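Local coordinates for protein AA9 family lytic polysaccharide monooxygenase D (Myceliophthora thermophila, PDB 5UFV) that oxidatively cleaves the glycosidic bonds of crystalline and amorphous polysaccharides such as cellulose at a single active-site copper, giving C1-oxidised products, at residues Q77-V82 with E156-H161. Numbering follows the deposited sequence.
Sequences QGPILV and ELIALH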
# COMPACT_ATOMS: atom_id res chain seq x y z
N GLN A 77 12.34 -5.53 -7.02
CA GLN A 77 12.34 -4.16 -7.49
C GLN A 77 10.96 -3.51 -7.48
O GLN A 77 10.03 -4.00 -8.07
CB GLN A 77 12.86 -4.10 -8.92
CG GLN A 77 14.29 -4.59 -9.08
CD GLN A 77 14.38 -6.08 -9.35
OE1 GLN A 77 13.49 -6.67 -9.95
NE2 GLN A 77 15.45 -6.68 -8.89
N GLY A 78 10.87 -2.38 -6.80
CA GLY A 78 9.77 -1.47 -6.91
C GLY A 78 9.42 -0.89 -5.55
O GLY A 78 9.90 -1.36 -4.51
N PRO A 79 8.57 0.14 -5.54
CA PRO A 79 8.20 0.78 -4.29
C PRO A 79 7.12 0.09 -3.43
O PRO A 79 6.38 -0.78 -3.88
CB PRO A 79 7.69 2.15 -4.75
CG PRO A 79 7.14 1.89 -6.09
CD PRO A 79 8.08 0.89 -6.70
N ILE A 80 7.09 0.51 -2.17
CA ILE A 80 6.08 0.14 -1.22
C ILE A 80 5.32 1.41 -0.94
O ILE A 80 5.93 2.44 -0.68
CB ILE A 80 6.74 -0.29 0.11
CG1 ILE A 80 7.65 -1.48 -0.13
CG2 ILE A 80 5.69 -0.61 1.15
CD1 ILE A 80 8.41 -1.90 1.10
N LEU A 81 3.99 1.35 -0.98
CA LEU A 81 3.17 2.46 -0.55
C LEU A 81 2.10 2.01 0.45
O LEU A 81 1.49 0.96 0.28
CB LEU A 81 2.48 3.08 -1.75
CG LEU A 81 3.40 3.85 -2.71
CD1 LEU A 81 4.10 2.93 -3.68
CD2 LEU A 81 2.59 4.89 -3.47
N VAL A 82 1.89 2.83 1.48
CA VAL A 82 0.84 2.59 2.43
C VAL A 82 0.02 3.83 2.55
O VAL A 82 0.55 4.89 2.82
CB VAL A 82 1.40 2.27 3.81
CG1 VAL A 82 0.27 1.85 4.73
CG2 VAL A 82 2.50 1.20 3.71
N GLU A 156 0.28 -1.34 -0.86
CA GLU A 156 0.45 -1.47 -2.28
C GLU A 156 1.92 -1.65 -2.53
O GLU A 156 2.74 -0.85 -2.06
CB GLU A 156 -0.06 -0.22 -3.00
CG GLU A 156 0.18 -0.16 -4.50
CD GLU A 156 -0.28 1.18 -5.13
OE1 GLU A 156 -0.27 2.23 -4.43
OE2 GLU A 156 -0.67 1.19 -6.33
N LEU A 157 2.22 -2.73 -3.26
CA LEU A 157 3.54 -3.00 -3.77
C LEU A 157 3.43 -2.93 -5.25
O LEU A 157 2.49 -3.48 -5.82
CB LEU A 157 3.99 -4.42 -3.43
CG LEU A 157 4.02 -4.79 -1.95
CD1 LEU A 157 4.66 -6.16 -1.80
CD2 LEU A 157 4.75 -3.76 -1.11
N ILE A 158 4.38 -2.23 -5.88
CA ILE A 158 4.42 -2.10 -7.33
C ILE A 158 5.72 -2.75 -7.80
O ILE A 158 6.80 -2.19 -7.59
CB ILE A 158 4.41 -0.65 -7.75
CG1 ILE A 158 3.25 0.09 -7.11
CG2 ILE A 158 4.30 -0.55 -9.25
CD1 ILE A 158 3.23 1.57 -7.47
N ALA A 159 5.61 -3.92 -8.41
CA ALA A 159 6.78 -4.60 -8.92
C ALA A 159 7.14 -4.01 -10.29
O ALA A 159 6.27 -3.74 -11.13
CB ALA A 159 6.55 -6.10 -9.02
N LEU A 160 8.44 -3.80 -10.49
CA LEU A 160 8.95 -3.16 -11.70
C LEU A 160 10.03 -3.99 -12.42
O LEU A 160 10.78 -3.44 -13.20
CB LEU A 160 9.50 -1.78 -11.32
CG LEU A 160 8.50 -0.79 -10.67
CD1 LEU A 160 9.18 0.49 -10.23
CD2 LEU A 160 7.40 -0.43 -11.62
N HIS A 161 10.11 -5.31 -12.14
CA HIS A 161 11.11 -6.16 -12.79
C HIS A 161 10.98 -6.13 -14.30
O HIS A 161 12.01 -6.13 -14.99
CB HIS A 161 11.05 -7.62 -12.30
CG HIS A 161 12.13 -8.51 -12.86
ND1 HIS A 161 11.90 -9.43 -13.86
CD2 HIS A 161 13.44 -8.65 -12.52
CE1 HIS A 161 13.01 -10.09 -14.13
NE2 HIS A 161 13.96 -9.63 -13.34
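Residues I80 and L81 pair with L157 and E156 as neighbouring antiparallel strands in one sheet of the AA9 beta-sandwich, and the pairing runs on through P79 and Q77 to the copper end of the fold. The strand segments run at 158° to each other, 4.9 Å apart at their closest. L81 and E156 form a hydrogen-bonded pair, each N-H donating to the other's carbonyl, with L81 N to E156 O at 2.8 Å; I80 and L157 make the adjoining non-hydrogen-bonded pair. I158 N then reaches P79 O at 3.2 Å, nearly straight at 170°, whereas L160 N approaches Q77 O from above the carbonyl plane, 36° out of it.

One face of the pairing carries I80 and L157, whose side chains lie alongside each other, CG1 of I80 being 3.8 Å from CD2 of L157. On the other face, the P79 ring packs against two branched residues, its CD 3.7 Å from L160 CD1 and its CG 4.1 Å from I158 CB. An alanine in place of P79 would probably open a gap beside I158 and L160, leaving their side chains freer to turn. L81 extends this apolar row, CD1 to CD1 with I158. Beside it E156 OE1 takes a salt bridge from R154 and a hydrogen bond from W83 NE1, and OE2 is hydrogen-bonded to Y196 OH.

At the copper end, Q77 OE1 lies in the ring plane of H161 at its CD2 edge, while Q77 NE2 bonds to E121 and T120. H161 and nearby Q167 probably bind O2, as in relatives, and the A159 side chain lies about 6 Å from the copper. Strand 80-86 is flanked by strand 101-107, and strand 149-159 by strand 167-177, while I80 packs on W138 of the second sheet.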